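Local coordinates for protein YCAC GENE product (Escherichia coli, PDB 1YAC) that forms an octamer of isochorismatase-like subunits and probably acts as a hydrolase, although its substrate is not known, at residues N87-A90 against W91-E94; D95-K98 against A99-T103; G141-N144 against E145-H149. One frame throughout, in Å; residues are numbered along the deposited sequence.

Interaction 1. Residues N87-A90 against W91-E94; sequences NINA and WDNE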
loop_
_atom_site.group_PDB
_atom_site.type_symbol
_atom_site.label_atom_id
_atom_site.label_comp_id
_atom_site.label_asym_id
_atom_site.label_seq_id
_atom_site.Cartn_x
_atom_site.Cartn_y
_atom_site.Cartn_z
ATOM N N ASN A 87 14.470 -13.687 32.059
ATOM C CA ASN A 87 13.580 -12.531 32.112
ATOM C C ASN A 87 13.306 -11.901 30.756
ATOM O O ASN A 87 14.225 -11.436 30.082
ATOM C CB ASN A 87 14.121 -11.475 33.066
ATOM C CG ASN A 87 13.813 -11.797 34.517
ATOM O OD1 ASN A 87 14.696 -11.743 35.379
ATOM N ND2 ASN A 87 12.553 -12.157 34.794
ATOM N N ILE A 88 12.037 -11.866 30.381
ATOM C CA ILE A 88 11.624 -11.306 29.097
ATOM C C ILE A 88 11.720 -9.784 29.149
ATOM O O ILE A 88 12.273 -9.162 28.244
ATOM C CB ILE A 88 10.211 -11.811 28.711
ATOM C CG1 ILE A 88 10.271 -13.325 28.450
ATOM C CG2 ILE A 88 9.705 -11.074 27.487
ATOM C CD1 ILE A 88 8.941 -13.975 28.079
ATOM N N ASN A 89 11.145 -9.183 30.187
ATOM C CA ASN A 89 11.245 -7.727 30.385
ATOM C C ASN A 89 12.633 -7.527 31.036
ATOM O O ASN A 89 12.895 -8.047 32.129
ATOM C CB ASN A 89 10.164 -7.235 31.345
ATOM C CG ASN A 89 10.308 -5.766 31.674
ATOM O OD1 ASN A 89 11.236 -5.097 31.230
ATOM N ND2 ASN A 89 9.371 -5.248 32.441
ATOM N N ALA A 90 13.534 -6.819 30.347
ATOM C CA ALA A 90 14.881 -6.560 30.857
ATOM C C ALA A 90 14.863 -5.908 32.233
ATOM O O ALA A 90 15.775 -6.125 33.040
ATOM C CB ALA A 90 15.659 -5.676 29.889
ATOM N N TRP A 91 13.831 -5.106 32.498
ATOM C CA TRP A 91 13.703 -4.441 33.791
ATOM C C TRP A 91 13.540 -5.428 34.945
ATOM O O TRP A 91 13.764 -5.066 36.086
ATOM C CB TRP A 91 12.554 -3.434 33.794
ATOM C CG TRP A 91 12.848 -2.275 34.694
ATOM C CD1 TRP A 91 12.445 -2.113 35.998
ATOM C CD2 TRP A 91 13.632 -1.116 34.373
ATOM N NE1 TRP A 91 12.933 -0.929 36.500
ATOM C CE2 TRP A 91 13.664 -0.300 35.525
ATOM C CE3 TRP A 91 14.311 -0.692 33.218
ATOM C CZ2 TRP A 91 14.350 0.923 35.557
ATOM C CZ3 TRP A 91 14.989 0.519 33.250
ATOM C CH2 TRP A 91 15.004 1.313 34.412
ATOM N N ASP A 92 13.110 -6.653 34.650
ATOM C CA ASP A 92 12.963 -7.687 35.674
ATOM C C ASP A 92 14.308 -8.319 36.034
ATOM O O ASP A 92 14.394 -9.107 36.979
ATOM C CB ASP A 92 11.996 -8.775 35.211
ATOM C CG ASP A 92 10.539 -8.370 35.359
ATOM O OD1 ASP A 92 10.234 -7.512 36.217
ATOM O OD2 ASP A 92 9.694 -8.913 34.620
ATOM N N ASN A 93 15.348 -7.996 35.268
ATOM C CA ASN A 93 16.697 -8.514 35.521
ATOM C C ASN A 93 17.405 -7.500 36.424
ATOM O O ASN A 93 17.578 -6.334 36.056
ATOM C CB ASN A 93 17.454 -8.686 34.191
ATOM C CG ASN A 93 18.882 -9.194 34.377
ATOM O OD1 ASN A 93 19.749 -8.471 34.880
ATOM N ND2 ASN A 93 19.144 -10.421 33.934
ATOM N N GLU A 94 17.798 -7.929 37.616
ATOM C CA GLU A 94 18.454 -7.033 38.574
ATOM C C GLU A 94 19.754 -6.385 38.077
ATOM O O GLU A 94 20.011 -5.201 38.348
ATOM C CB GLU A 94 18.683 -7.766 39.892
ATOM C CG GLU A 94 17.384 -8.214 40.542
ATOM C CD GLU A 94 17.594 -8.877 41.895
ATOM O OE1 GLU A 94 18.422 -9.814 41.982
ATOM O OE2 GLU A 94 16.919 -8.463 42.865
HETATM O O HOH W 1 17.290 -13.034 34.477
HETATM O O HOH W 2 9.702 -10.332 32.426
#
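N89 takes two backbone N-H groups of the next segment, W91 N on its side-chain OD1 and D92 N on its backbone O. The first bond, 2.9 Å from W91 N to N89 OD1, makes an Asx turn; the second, from D92 N to N89 O, is also 2.9 Å. A third bond, from N93 N to A90 O at 2.9 Å, carries the 3-10 turn onward to N93, the N-cap of helix 94-102, whose OD1 receives F96 N. In the Asx bond the donor stands 58° out of the carbonyl plane, well off a lone pair. The side chain of N89 extends with CG opposite its backbone N (chi1 175°), with the amide turned so that OD1 faces the W91 N-H, while ND2 is taken by S125 OG on helix 115-128. Shortening N89 to an alanine removes the amide, and W91 N and S125 OG would probably both lose a partner, leaving the turn less firmly fixed.

Two waters extend the polar network. One accepts from N89 N and donates to D92 OD2, the latter link being 2.6 Å, so the carboxylate is tied to the start of the turn; D92 OD2 also forms a salt bridge with R7 of the second subunit, which places this turn at a subunit interface. The other water donates to N87 OD1 at 3.0 Å and accepts weakly from N93 ND2.

Across the turn the side-chain packing is mainly N87 against D92 and N89 against W91. W91 runs beside N89, its indole continuing away to helix 94-102 and its NE1 bonding to E129. N87 and D92 meet at nearly a right angle, with amide and carboxylate planes 57° apart, and N87 ND2 lies 3.5 Å from D92 CB.

Interaction 2. Residues D95-K98 against A99-T103; sequences DFVK and AVKAT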
loop_
_atom_site.group_PDB
_atom_site.type_symbol
_atom_site.label_atom_id
_atom_site.label_comp_id
_atom_site.label_asym_id
_atom_site.label_seq_id
_atom_site.Cartn_x
_atom_site.Cartn_y
_atom_site.Cartn_z
ATOM N N ASP A 95 20.574 -7.154 37.359
ATOM C CA ASP A 95 21.824 -6.635 36.811
ATOM C C ASP A 95 21.539 -5.540 35.799
ATOM O O ASP A 95 22.262 -4.546 35.735
ATOM C CB ASP A 95 22.628 -7.739 36.123
ATOM C CG ASP A 95 23.388 -8.604 37.100
ATOM O OD1 ASP A 95 23.494 -8.225 38.283
ATOM O OD2 ASP A 95 23.900 -9.658 36.682
ATOM N N PHE A 96 20.487 -5.730 35.003
ATOM C CA PHE A 96 20.126 -4.744 33.993
ATOM C C PHE A 96 19.757 -3.407 34.645
ATOM O O PHE A 96 20.330 -2.372 34.304
ATOM C CB PHE A 96 18.976 -5.259 33.116
ATOM C CG PHE A 96 18.579 -4.308 32.024
ATOM C CD1 PHE A 96 19.295 -4.260 30.833
ATOM C CD2 PHE A 96 17.491 -3.441 32.192
ATOM C CE1 PHE A 96 18.940 -3.369 29.822
ATOM C CE2 PHE A 96 17.128 -2.550 31.185
ATOM C CZ PHE A 96 17.857 -2.515 30.001
ATOM N N VAL A 97 18.827 -3.439 35.599
ATOM C CA VAL A 97 18.394 -2.216 36.280
ATOM C C VAL A 97 19.581 -1.533 36.973
ATOM O O VAL A 97 19.743 -0.311 36.888
ATOM C CB VAL A 97 17.249 -2.481 37.304
ATOM C CG1 VAL A 97 16.805 -1.167 37.933
ATOM C CG2 VAL A 97 16.051 -3.126 36.615
ATOM N N LYS A 98 20.436 -2.328 37.613
ATOM C CA LYS A 98 21.614 -1.788 38.289
ATOM C C LYS A 98 22.492 -1.024 37.293
ATOM O O LYS A 98 22.911 0.111 37.556
ATOM C CB LYS A 98 22.426 -2.916 38.924
ATOM C CG LYS A 98 22.306 -3.004 40.425
ATOM C CD LYS A 98 23.204 -4.102 40.979
ATOM C CE LYS A 98 24.666 -3.846 40.633
ATOM N NZ LYS A 98 25.560 -4.905 41.196
ATOM N N ALA A 99 22.729 -1.629 36.131
ATOM C CA ALA A 99 23.553 -0.988 35.107
ATOM C C ALA A 99 22.903 0.318 34.643
ATOM O O ALA A 99 23.579 1.346 34.526
ATOM C CB ALA A 99 23.778 -1.931 33.926
ATOM N N VAL A 100 21.588 0.288 34.423
ATOM C CA VAL A 100 20.867 1.482 33.991
ATOM C C VAL A 100 21.001 2.596 35.027
ATOM O O VAL A 100 21.395 3.714 34.699
ATOM C CB VAL A 100 19.367 1.199 33.752
ATOM C CG1 VAL A 100 18.627 2.511 33.466
ATOM C CG2 VAL A 100 19.198 0.230 32.587
ATOM N N LYS A 101 20.711 2.275 36.283
ATOM C CA LYS A 101 20.804 3.272 37.344
ATOM C C LYS A 101 22.232 3.751 37.577
ATOM O O LYS A 101 22.446 4.909 37.934
ATOM C CB LYS A 101 20.167 2.747 38.632
ATOM C CG LYS A 101 18.645 2.556 38.502
ATOM C CD LYS A 101 17.998 2.122 39.800
ATOM C CE LYS A 101 16.496 2.033 39.628
ATOM N NZ LYS A 101 15.805 1.726 40.904
ATOM N N ALA A 102 23.212 2.884 37.321
ATOM C CA ALA A 102 24.619 3.239 37.511
ATOM C C ALA A 102 25.087 4.295 36.517
ATOM O O ALA A 102 26.122 4.928 36.725
ATOM C CB ALA A 102 25.506 2.007 37.413
ATOM N N THR A 103 24.373 4.456 35.408
ATOM C CA THR A 103 24.762 5.463 34.426
ATOM C C THR A 103 24.522 6.850 35.025
ATOM O O THR A 103 25.128 7.825 34.600
ATOM C CB THR A 103 23.945 5.364 33.111
ATOM O OG1 THR A 103 22.584 5.714 33.355
ATOM C CG2 THR A 103 23.995 3.959 32.525
#
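F96 and V100, one helical turn apart, are joined by backbone and side chain alike. Four successive i to i+4 hydrogen bonds establish the helix: A99 N to D95 O, V100 N to F96 O, K101 N to V97 O and A102 N to K98 O. The bond from K101 N to V97 O, 2.8 Å long, is close to straight, with 175° at its hydrogen.

Among the apolar contacts, V100 CG2 lies over one face of the F96 ring in a CH-pi contact, 4.1 Å from the centroid and 24° off the normal. That offset brings the methyl nearest to the ring's rim, 3.7 Å from F96 CE2. Further round the helix V97 and K101 run alongside each other. With V97 CG1 opposite its backbone N (chi1 -178°), that methyl meets the extended lysine chain, 3.6 Å from K101 CE, and the NZ beyond goes on to a salt bridge with E129.

A last polar group lies at the C-terminal side, where T103 OG1 donates to V100 O at 2.7 Å; the same carbonyl also takes T103 N.

F96 and V100 also touch I55 and L16 on strands 54-59 and 13-18, whereas D95, K98 and A102 are exposed. This division of faces is that of an amphipathic helix packed on the parallel sheet of a three-layer alpha-beta-alpha sandwich.

Interaction 3. Residues G141-N144 against E145-H149; sequences GTFN and EITRH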
loop_
_atom_site.group_PDB
_atom_site.type_symbol
_atom_site.label_atom_id
_atom_site.label_comp_id
_atom_site.label_asym_id
_atom_site.label_seq_id
_atom_site.Cartn_x
_atom_site.Cartn_y
_atom_site.Cartn_z
ATOM N N GLY A 141 12.054 -3.081 16.042
ATOM C CA GLY A 141 11.310 -3.813 15.029
ATOM C C GLY A 141 10.365 -4.860 15.566
ATOM O O GLY A 141 10.551 -5.376 16.677
ATOM N N THR A 142 9.351 -5.195 14.780
ATOM C CA THR A 142 8.379 -6.180 15.214
ATOM C C THR A 142 7.752 -6.893 14.023
ATOM O O THR A 142 8.170 -6.684 12.872
ATOM C CB THR A 142 7.303 -5.522 16.128
ATOM O OG1 THR A 142 6.363 -6.511 16.570
ATOM C CG2 THR A 142 6.586 -4.386 15.392
ATOM N N PHE A 143 6.760 -7.736 14.307
ATOM C CA PHE A 143 6.082 -8.536 13.291
ATOM C C PHE A 143 5.407 -7.762 12.154
ATOM O O PHE A 143 5.648 -8.043 10.982
ATOM C CB PHE A 143 5.034 -9.452 13.951
ATOM C CG PHE A 143 5.584 -10.308 15.058
ATOM C CD1 PHE A 143 6.227 -11.519 14.776
ATOM C CD2 PHE A 143 5.491 -9.892 16.388
ATOM C CE1 PHE A 143 6.775 -12.296 15.801
ATOM C CE2 PHE A 143 6.038 -10.659 17.423
ATOM C CZ PHE A 143 6.680 -11.861 17.130
ATOM N N ASN A 144 4.604 -6.758 12.498
ATOM C CA ASN A 144 3.854 -6.022 11.495
ATOM C C ASN A 144 3.390 -4.683 12.057
ATOM O O ASN A 144 3.693 -4.355 13.202
ATOM C CB ASN A 144 2.651 -6.871 11.022
ATOM C CG ASN A 144 1.774 -7.346 12.177
ATOM O OD1 ASN A 144 1.170 -6.535 12.869
ATOM N ND2 ASN A 144 1.719 -8.671 12.399
ATOM N N GLU A 145 2.666 -3.911 11.242
ATOM C CA GLU A 145 2.190 -2.592 11.646
ATOM C C GLU A 145 1.208 -2.600 12.799
ATOM O O GLU A 145 1.172 -1.647 13.586
ATOM C CB GLU A 145 1.663 -1.794 10.444
ATOM C CG GLU A 145 2.804 -1.368 9.507
ATOM C CD GLU A 145 2.350 -0.527 8.313
ATOM O OE1 GLU A 145 1.205 -0.021 8.319
ATOM O OE2 GLU A 145 3.148 -0.364 7.362
ATOM N N ILE A 146 0.412 -3.657 12.912
ATOM C CA ILE A 146 -0.528 -3.752 14.027
ATOM C C ILE A 146 0.216 -3.954 15.356
ATOM O O ILE A 146 -0.067 -3.262 16.330
ATOM C CB ILE A 146 -1.548 -4.889 13.831
ATOM C CG1 ILE A 146 -2.486 -4.543 12.672
ATOM C CG2 ILE A 146 -2.339 -5.129 15.123
ATOM C CD1 ILE A 146 -3.528 -5.615 12.364
ATOM N N THR A 147 1.187 -4.865 15.389
ATOM C CA THR A 147 1.931 -5.110 16.626
ATOM C C THR A 147 2.726 -3.861 16.980
ATOM O O THR A 147 2.842 -3.497 18.162
ATOM C CB THR A 147 2.852 -6.368 16.545
ATOM O OG1 THR A 147 3.810 -6.226 15.484
ATOM C CG2 THR A 147 2.006 -7.625 16.295
ATOM N N ARG A 148 3.221 -3.170 15.954
ATOM C CA ARG A 148 3.968 -1.937 16.162
ATOM C C ARG A 148 3.077 -0.808 16.700
ATOM O O ARG A 148 3.344 -0.261 17.767
ATOM C CB ARG A 148 4.612 -1.457 14.861
ATOM C CG ARG A 148 5.345 -0.117 15.023
ATOM C CD ARG A 148 6.012 0.351 13.754
ATOM N NE ARG A 148 5.071 0.882 12.781
ATOM C CZ ARG A 148 5.142 0.714 11.458
ATOM N NH1 ARG A 148 6.100 0.001 10.887
ATOM N NH2 ARG A 148 4.290 1.358 10.690
ATOM N N HIS A 149 2.034 -0.453 15.948
ATOM C CA HIS A 149 1.151 0.644 16.340
ATOM C C HIS A 149 0.456 0.439 17.681
ATOM O O HIS A 149 0.221 1.406 18.409
ATOM C CB HIS A 149 0.158 0.981 15.221
ATOM C CG HIS A 149 0.799 1.591 14.006
ATOM N ND1 HIS A 149 0.318 1.387 12.728
ATOM C CD2 HIS A 149 1.888 2.389 13.874
ATOM C CE1 HIS A 149 1.087 2.028 11.862
ATOM N NE2 HIS A 149 2.046 2.645 12.528
#
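N144 and T147 bind each other through side chain and backbone. The N144 side chain stands with CG between its backbone N and carbonyl carbon (chi1 54°), the crowded position, and this folds the amide forward over the first helical turn, where OD1 accepts from T147 N at 3.0 Å. T147 likewise holds OG1 between its own backbone N and carbonyl carbon (chi1 59°), which points the hydroxyl back to donate to N144 O at 3.0 Å. R148 N reaches that carbonyl as well, again at 3.0 Å, so N144 O is gripped by two donors, while T147 CG2 is left beside the N144 amide, 3.7 Å from OD1.

N144 is thus the N-cap of helix 145-158, which follows strand 132-136 in the alpha-beta-alpha sandwich. Just before the cap, the T142 side chain meets T147 obliquely, with T142 OG1 2.8 Å from T147 OG1; the hydrogen bond of the T142 hydroxyl goes to E116 OE1 on helix 115-128. The methyl of T142 packs instead on the helix, CG2 being 3.6 Å from R148 CB.

F143 turns its ring edge to T147 OG1 and makes an edge-to-face contact with F166 of the second subunit. The R148 chain leads away from the cap, bent at chi3, and its NH1 forms a salt bridge with D30; NH2 lies 3.9 Å from E145 OE2, a long salt bridge.

Following the chain, interaction 1 closes a tight turn between strand 81-84 and helix 94-102, and interaction 2 begins where it ends. They touch: W91 O comes within 3.0 Å of V97 CG2, and W91 CH2 lies 3.9 Å from V100 CG1, which ties the turn to the helix it introduces. Interaction 3 closes the end of the loop between strand 132-136 and helix 145-158, its centre about 22 Å from that of interaction 1 and about 28 Å from that of interaction 2. None encloses or crosses another. Interactions 1 and 3 both reach the second subunit, whereas interaction 2 lies within helix 94-102, whose F96 and V100 rest on strands 54-59 and 13-18.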